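Local coordinates for protein probable thiosulfate sulfurtransferase (Thermus thermophilus, PDB 2EG4) that probably transfers sulfur from thiosulfate to cyanide as a thiosulfate sulfurtransferase of the rhodanese family, and binds a zinc ion, at residues A[35-40]-A[222-227]; A[212-215]-A[219-222]. All blocks are in the same frame, centred on the assembly; numbering follows the deposited sequence.

Contact 1: residues A[35-40]-A[222-227]; sequences KLRLRE and LQEGLP
A salt-bridge network of R37, R39 and E224 forms this surface contact, with the single carboxylate of E224 set between two arginines. The bridge to R37 is the closer one. OE2 of E224 lies 2.6 Å from NH2 of R37. The same oxygen lies 2.7 Å from NE of R37. Both N-H groups therefore share one acceptor, and both hydrogen bonds are weak, with N-H...O angles of 116°. The guanidinium and carboxylate planes are 53° apart, so the two groups do not meet as a flat, two-oxygen pair. OE1 of E224 serves R39 instead, 3.6 Å from NH1 of R39. That bridge is long and rests on charge alone, because OE1 lies well out of the R39 guanidinium plane and no N-H points at it.

The contact bridges the two rhodanese-like domains of the chain. Segment 35-40 lies in the first, in the loop that leads into helix 41-57. Segment 222-227 lies in the second and follows on from helix 217-223, with G225, at positive phi, in a Schellman motif next to E224.

Both arginines reach across with extended chains; in R37 CG stands anti to the backbone N (chi1 -178°), which carries the guanidinium out to the carboxylate. The bent chain of E224 turns its carboxylate to the two arginines. R37 has a second acid, since its NH1 forms a salt bridge with E43 of helix 41-57. A bound sulfate, probably from the crystallisation liquor, lies about 5 Å from the R39 side chain.

Contact 2: residues A[212-215]-A[219-222]; sequences RNYL and HEWL. With ZN (zinc ion), chain C.
Y214 meets E220 and W221 at the tight, buried part of this contact. Its hydroxyl donates a hydrogen bond to E220, with OH of Y214 2.8 Å from OE1 of E220. The oxygen is approached on its anti side, 26° out of the carboxylate plane. OE1 of E220 lies near the plane of the Y214 ring, at its edge, 3.2 Å from CE1 of Y214. Ring and carboxylate planes are 29° apart. The other oxygen of E220, OE2, accepts a hydrogen bond from the backbone N of L38, so both oxygens of this buried acid have a partner.

OH of Y214 also reaches the edge of the W221 indole, in its plane, 3.8 Å from CE3 of W221. Apolar contact follows from CE2 of Y214 to CE3 of W221, at 4.1 Å. The indole NE1 is hydrogen-bonded to O of P227. With CG anti to the backbone N (chi1 175°), the ring of Y214 points to the helix. A phenylalanine here would probably keep much of the ring packing but leave OE1 of E220 without its hydroxyl donor.

The more open side is at H219, which is partly exposed and is held by zinc instead of by segment 212-215. ND1 of H219 binds the zinc ion at 2.1 Å, and C151, C152 and H192 complete the site.

Y214 is the centre of an inverse gamma turn between strand 210-213, an outermost strand of the second parallel sheet, and helix 217-223. Its ring also packs on A125 and A128 of helix 125-129 and on Y190 of strand 186-190, while W221 touches A129 of the same helix 125-129.

Overall arrangement
The centres of contacts 1 and 2 are about 7 Å apart; the contacts share L222 and both use helix 217-223. Contact 2 is the buried seat of that helix in its own domain; contact 1 is the exposed charged link from just beyond that helix to the first rhodanese-like domain. They touch directly. L38 N lies 2.8 Å from E220 OE2, and P227 O lies 2.7 Å from W221 NE1; both are probable hydrogen bonds. L36 also packs on L215, and L226 on W221. Contact 2 supplies the zinc ligand H219. Contact 1 stands farther off: the R37 side chain is about 8 Å from that of H219 and about 12 Å from the zinc ion.

Contact 1: residues A[35-40]-A[222-227]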
ATOM      1  N   LYS A  35       7.180  -1.845   9.452  1.00 24.59           N
ATOM      2  CA  LYS A  35       8.215  -1.667   8.434  1.00 23.54           C
ATOM      3  C   LYS A  35       8.720  -3.093   8.186  1.00 26.26           C
ATOM      4  O   LYS A  35       9.079  -3.814   9.119  1.00 28.71           O
ATOM      5  CB  LYS A  35       9.343  -0.763   8.942  1.00 25.35           C
ATOM      6  CG  LYS A  35       9.043   0.731   8.744  1.00 28.27           C
ATOM      7  CD  LYS A  35      10.235   1.601   9.111  1.00 34.37           C
ATOM      8  CE  LYS A  35      10.377   1.742  10.606  1.00 37.90           C
ATOM      9  NZ  LYS A  35       9.310   2.636  11.138  1.00 37.73           N
ATOM     10  N   LEU A  36       8.744  -3.500   6.924  1.00 21.83           N
ATOM     11  CA  LEU A  36       9.144  -4.852   6.565  1.00 23.12           C
ATOM     12  C   LEU A  36      10.535  -5.038   5.992  1.00 22.82           C
ATOM     13  O   LEU A  36      11.081  -4.136   5.348  1.00 23.98           O
ATOM     14  CB  LEU A  36       8.148  -5.423   5.558  1.00 26.47           C
ATOM     15  CG  LEU A  36       6.791  -5.897   6.084  1.00 29.29           C
ATOM     16  CD1 LEU A  36       6.097  -4.808   6.863  1.00 29.43           C
ATOM     17  CD2 LEU A  36       5.948  -6.312   4.920  1.00 33.54           C
ATOM     18  N   ARG A  37      11.099  -6.221   6.238  1.00 21.84           N
ATOM     19  CA  ARG A  37      12.395  -6.604   5.688  1.00 19.09           C
ATOM     20  C   ARG A  37      12.071  -7.906   4.954  1.00 23.63           C
ATOM     21  O   ARG A  37      11.654  -8.893   5.574  1.00 19.37           O
ATOM     22  CB  ARG A  37      13.440  -6.851   6.785  1.00 23.09           C
ATOM     23  CG  ARG A  37      14.801  -7.192   6.195  1.00 27.72           C
ATOM     24  CD  ARG A  37      15.872  -7.491   7.233  1.00 34.35           C
ATOM     25  NE  ARG A  37      17.180  -7.758   6.622  1.00 34.47           N
ATOM     26  CZ  ARG A  37      17.548  -8.927   6.099  1.00 38.29           C
ATOM     27  NH1 ARG A  37      16.702  -9.948   6.114  1.00 34.62           N
ATOM     28  NH2 ARG A  37      18.760  -9.080   5.562  1.00 34.46           N
ATOM     29  N   LEU A  38      12.234  -7.898   3.634  1.00 18.36           N
ATOM     30  CA  LEU A  38      11.900  -9.055   2.822  1.00 20.20           C
ATOM     31  C   LEU A  38      13.032  -9.421   1.894  1.00 21.59           C
ATOM     32  O   LEU A  38      13.063  -9.007   0.729  1.00 25.05           O
ATOM     33  CB  LEU A  38      10.618  -8.771   2.030  1.00 21.11           C
ATOM     34  CG  LEU A  38       9.376  -8.414   2.857  1.00 19.64           C
ATOM     35  CD1 LEU A  38       8.279  -7.885   1.923  1.00 20.18           C
ATOM     36  CD2 LEU A  38       8.867  -9.635   3.604  1.00 21.39           C
ATOM     37  N   ARG A  39      13.978 -10.186   2.423  1.00 20.64           N
ATOM     38  CA  ARG A  39      15.127 -10.631   1.632  1.00 19.54           C
ATOM     39  C   ARG A  39      15.092 -12.152   1.459  1.00 21.11           C
ATOM     40  O   ARG A  39      15.246 -12.665   0.338  1.00 23.35           O
ATOM     41  CB  ARG A  39      16.450 -10.223   2.284  1.00 20.56           C
ATOM     42  CG  ARG A  39      17.697 -10.555   1.421  1.00 26.29           C
ATOM     43  CD  ARG A  39      19.026 -10.167   2.094  1.00 32.05           C
ATOM     44  NE  ARG A  39      20.170 -10.419   1.213  1.00 33.84           N
ATOM     45  CZ  ARG A  39      21.444 -10.342   1.586  1.00 38.97           C
ATOM     46  NH1 ARG A  39      21.760 -10.023   2.839  1.00 37.78           N
ATOM     47  NH2 ARG A  39      22.410 -10.570   0.700  1.00 39.47           N
ATOM     48  N   GLU A  40      14.877 -12.868   2.561  1.00 17.67           N
ATOM     49  CA  GLU A  40      14.837 -14.329   2.535  1.00 19.00           C
ATOM     50  C   GLU A  40      13.423 -14.887   2.336  1.00 17.81           C
ATOM     51  O   GLU A  40      12.429 -14.273   2.727  1.00 16.01           O
ATOM     52  CB  GLU A  40      15.383 -14.907   3.842  1.00 17.79           C
ATOM     53  CG  GLU A  40      16.716 -14.347   4.319  1.00 22.23           C
ATOM     54  CD  GLU A  40      17.803 -14.434   3.255  1.00 21.81           C
ATOM     55  OE1 GLU A  40      17.772 -15.389   2.458  1.00 23.02           O
ATOM     56  OE2 GLU A  40      18.685 -13.556   3.239  1.00 26.80           O
ATOM     57  N   LEU A 222      18.333   1.146   2.882  1.00 22.01           N
ATOM     58  CA  LEU A 222      19.429   1.686   3.683  1.00 21.97           C
ATOM     59  C   LEU A 222      19.865   0.722   4.791  1.00 24.74           C
ATOM     60  O   LEU A 222      21.052   0.590   5.061  1.00 25.54           O
ATOM     61  CB  LEU A 222      19.029   3.032   4.294  1.00 18.50           C
ATOM     62  CG  LEU A 222      18.910   4.185   3.282  1.00 23.98           C
ATOM     63  CD1 LEU A 222      18.378   5.437   3.970  1.00 25.97           C
ATOM     64  CD2 LEU A 222      20.291   4.460   2.650  1.00 21.98           C
ATOM     65  N   GLN A 223      18.918   0.040   5.426  1.00 26.54           N
ATOM     66  CA  GLN A 223      19.303  -0.906   6.478  1.00 25.35           C
ATOM     67  C   GLN A 223      20.220  -1.987   5.907  1.00 25.82           C
ATOM     68  O   GLN A 223      21.146  -2.454   6.569  1.00 26.20           O
ATOM     69  CB  GLN A 223      18.060  -1.540   7.106  1.00 30.73           C
ATOM     70  CG  GLN A 223      17.307  -0.591   8.034  1.00 32.06           C
ATOM     71  CD  GLN A 223      18.217   0.006   9.112  1.00 38.23           C
ATOM     72  OE1 GLN A 223      18.956  -0.719   9.788  1.00 40.91           O
ATOM     73  NE2 GLN A 223      18.160   1.326   9.280  1.00 39.16           N
ATOM     74  N   GLU A 224      19.970  -2.369   4.657  1.00 21.19           N
ATOM     75  CA  GLU A 224      20.755  -3.400   3.985  1.00 22.98           C
ATOM     76  C   GLU A 224      22.132  -2.918   3.522  1.00 21.55           C
ATOM     77  O   GLU A 224      22.982  -3.723   3.169  1.00 23.07           O
ATOM     78  CB  GLU A 224      19.981  -3.934   2.778  1.00 21.71           C
ATOM     79  CG  GLU A 224      18.802  -4.845   3.138  1.00 27.87           C
ATOM     80  CD  GLU A 224      19.283  -6.173   3.686  1.00 30.46           C
ATOM     81  OE1 GLU A 224      20.196  -6.768   3.082  1.00 33.21           O
ATOM     82  OE2 GLU A 224      18.747  -6.634   4.711  1.00 35.48           O
ATOM     83  N   GLY A 225      22.340  -1.605   3.508  1.00 25.35           N
ATOM     84  CA  GLY A 225      23.625  -1.069   3.089  1.00 26.39           C
ATOM     85  C   GLY A 225      23.848  -1.036   1.583  1.00 27.99           C
ATOM     86  O   GLY A 225      24.988  -0.992   1.105  1.00 26.11           O
ATOM     87  N   LEU A 226      22.757  -1.066   0.832  1.00 25.29           N
ATOM     88  CA  LEU A 226      22.825  -1.044  -0.630  1.00 26.79           C
ATOM     89  C   LEU A 226      23.212   0.357  -1.104  1.00 28.29           C
ATOM     90  O   LEU A 226      22.981   1.342  -0.404  1.00 27.99           O
ATOM     91  CB  LEU A 226      21.471  -1.467  -1.196  1.00 22.35           C
ATOM     92  CG  LEU A 226      21.208  -2.926  -0.809  1.00 19.12           C
ATOM     93  CD1 LEU A 226      19.734  -3.271  -0.986  1.00 23.80           C
ATOM     94  CD2 LEU A 226      22.064  -3.830  -1.680  1.00 22.65           C
ATOM     95  N   PRO A 227      23.801   0.457  -2.308  1.00 31.13           N
ATOM     96  CA  PRO A 227      24.243   1.727  -2.904  1.00 29.73           C
ATOM     97  C   PRO A 227      23.154   2.784  -3.037  1.00 28.18           C
ATOM     98  O   PRO A 227      22.017   2.480  -3.403  1.00 28.08           O
ATOM     99  CB  PRO A 227      24.786   1.302  -4.271  1.00 31.77           C
ATOM    100  CG  PRO A 227      25.095  -0.166  -4.118  1.00 33.34           C
ATOM    101  CD  PRO A 227      23.959  -0.651  -3.260  1.00 29.69           C
TER

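Contact 2: residues A[212-215]-A[219-222]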
ATOM      1  N   ARG A 212       4.301  -2.353  -9.573  1.00 19.51           N
ATOM      2  CA  ARG A 212       4.654  -3.291  -8.500  1.00 19.79           C
ATOM      3  C   ARG A 212       5.254  -2.419  -7.414  1.00 18.13           C
ATOM      4  O   ARG A 212       6.043  -1.521  -7.701  1.00 18.81           O
ATOM      5  CB  ARG A 212       5.705  -4.294  -8.967  1.00 22.38           C
ATOM      6  CG  ARG A 212       5.254  -5.228 -10.064  1.00 30.31           C
ATOM      7  CD  ARG A 212       6.458  -6.023 -10.544  1.00 32.89           C
ATOM      8  NE  ARG A 212       7.006  -6.851  -9.475  1.00 34.68           N
ATOM      9  CZ  ARG A 212       8.128  -7.558  -9.578  1.00 38.99           C
ATOM     10  NH1 ARG A 212       8.830  -7.536 -10.704  1.00 37.75           N
ATOM     11  NH2 ARG A 212       8.544  -8.295  -8.556  1.00 39.96           N
ATOM     12  N   ASN A 213       4.903  -2.707  -6.163  1.00 17.94           N
ATOM     13  CA  ASN A 213       5.306  -1.897  -5.016  1.00 17.59           C
ATOM     14  C   ASN A 213       6.488  -2.452  -4.236  1.00 18.14           C
ATOM     15  O   ASN A 213       6.430  -3.577  -3.759  1.00 16.00           O
ATOM     16  CB  ASN A 213       4.073  -1.780  -4.083  1.00 18.65           C
ATOM     17  CG  ASN A 213       4.211  -0.708  -2.987  1.00 18.64           C
ATOM     18  OD1 ASN A 213       3.474  -0.731  -1.973  1.00 19.20           O
ATOM     19  ND2 ASN A 213       5.087   0.232  -3.186  1.00 16.02           N
ATOM     20  N   TYR A 214       7.541  -1.650  -4.103  1.00 17.72           N
ATOM     21  CA  TYR A 214       8.729  -2.042  -3.344  1.00 18.77           C
ATOM     22  C   TYR A 214       8.383  -1.704  -1.906  1.00 17.68           C
ATOM     23  O   TYR A 214       8.708  -0.631  -1.402  1.00 20.10           O
ATOM     24  CB  TYR A 214       9.973  -1.249  -3.780  1.00 18.62           C
ATOM     25  CG  TYR A 214      11.201  -1.545  -2.928  1.00 17.86           C
ATOM     26  CD1 TYR A 214      11.309  -2.738  -2.214  1.00 15.12           C
ATOM     27  CD2 TYR A 214      12.228  -0.616  -2.811  1.00 16.76           C
ATOM     28  CE1 TYR A 214      12.415  -2.984  -1.387  1.00 16.50           C
ATOM     29  CE2 TYR A 214      13.328  -0.851  -2.009  1.00 19.94           C
ATOM     30  CZ  TYR A 214      13.411  -2.042  -1.288  1.00 19.88           C
ATOM     31  OH  TYR A 214      14.480  -2.254  -0.460  1.00 19.70           O
ATOM     32  N   LEU A 215       7.732  -2.662  -1.249  1.00 17.16           N
ATOM     33  CA  LEU A 215       7.275  -2.469   0.119  1.00 17.63           C
ATOM     34  C   LEU A 215       8.388  -2.128   1.109  1.00 18.02           C
ATOM     35  O   LEU A 215       8.202  -1.259   1.957  1.00 17.86           O
ATOM     36  CB  LEU A 215       6.493  -3.708   0.552  1.00 19.35           C
ATOM     37  CG  LEU A 215       5.791  -3.645   1.899  1.00 17.89           C
ATOM     38  CD1 LEU A 215       4.849  -2.431   1.970  1.00 22.66           C
ATOM     39  CD2 LEU A 215       5.041  -4.941   2.091  1.00 22.21           C
ATOM     40  N   HIS A 219      13.678   2.617   3.531  1.00 21.91           N
ATOM     41  CA  HIS A 219      14.103   2.212   4.867  1.00 21.28           C
ATOM     42  C   HIS A 219      14.868   0.889   4.773  1.00 21.66           C
ATOM     43  O   HIS A 219      15.993   0.776   5.270  1.00 21.38           O
ATOM     44  CB  HIS A 219      12.898   2.063   5.812  1.00 25.66           C
ATOM     45  CG  HIS A 219      13.285   1.824   7.238  1.00 24.04           C
ATOM     46  ND1 HIS A 219      13.532   2.851   8.125  1.00 28.93           N
ATOM     47  CD2 HIS A 219      13.513   0.676   7.921  1.00 26.90           C
ATOM     48  CE1 HIS A 219      13.894   2.347   9.292  1.00 23.84           C
ATOM     49  NE2 HIS A 219      13.892   1.031   9.194  1.00 25.41           N
ATOM     50  N   GLU A 220      14.286  -0.111   4.113  1.00 20.90           N
ATOM     51  CA  GLU A 220      14.974  -1.387   4.002  1.00 20.82           C
ATOM     52  C   GLU A 220      16.260  -1.245   3.206  1.00 22.34           C
ATOM     53  O   GLU A 220      17.294  -1.770   3.593  1.00 22.28           O
ATOM     54  CB  GLU A 220      14.102  -2.426   3.320  1.00 20.38           C
ATOM     55  CG  GLU A 220      14.842  -3.733   3.149  1.00 22.69           C
ATOM     56  CD  GLU A 220      14.087  -4.720   2.318  1.00 24.40           C
ATOM     57  OE1 GLU A 220      13.542  -4.319   1.260  1.00 23.52           O
ATOM     58  OE2 GLU A 220      14.051  -5.909   2.708  1.00 22.72           O
ATOM     59  N   TRP A 221      16.190  -0.509   2.101  1.00 19.17           N
ATOM     60  CA  TRP A 221      17.347  -0.331   1.228  1.00 21.42           C
ATOM     61  C   TRP A 221      18.554   0.175   2.007  1.00 22.81           C
ATOM     62  O   TRP A 221      19.668  -0.320   1.833  1.00 21.79           O
ATOM     63  CB  TRP A 221      16.990   0.630   0.076  1.00 20.39           C
ATOM     64  CG  TRP A 221      18.054   0.734  -1.013  1.00 20.74           C
ATOM     65  CD1 TRP A 221      19.120   1.593  -1.055  1.00 19.76           C
ATOM     66  CD2 TRP A 221      18.129  -0.055  -2.213  1.00 22.41           C
ATOM     67  NE1 TRP A 221      19.857   1.385  -2.214  1.00 21.15           N
ATOM     68  CE2 TRP A 221      19.271   0.380  -2.938  1.00 20.65           C
ATOM     69  CE3 TRP A 221      17.346  -1.084  -2.746  1.00 18.53           C
ATOM     70  CZ2 TRP A 221      19.643  -0.185  -4.170  1.00 20.59           C
ATOM     71  CZ3 TRP A 221      17.708  -1.646  -3.971  1.00 19.72           C
ATOM     72  CH2 TRP A 221      18.848  -1.192  -4.670  1.00 21.62           C
ATOM     73  N   LEU A 222      18.333   1.146   2.882  1.00 22.01           N
ATOM     74  CA  LEU A 222      19.429   1.686   3.683  1.00 21.97           C
ATOM     75  C   LEU A 222      19.865   0.722   4.791  1.00 24.74           C
ATOM     76  O   LEU A 222      21.052   0.590   5.061  1.00 25.54           O
ATOM     77  CB  LEU A 222      19.029   3.032   4.294  1.00 18.50           C
ATOM     78  CG  LEU A 222      18.910   4.185   3.282  1.00 23.98           C
ATOM     79  CD1 LEU A 222      18.378   5.437   3.970  1.00 25.97           C
ATOM     80  CD2 LEU A 222      20.291   4.460   2.650  1.00 21.98           C
TER
HETATM   81 ZN    ZN C 301      13.522   4.969   7.856  1.00 24.10          ZN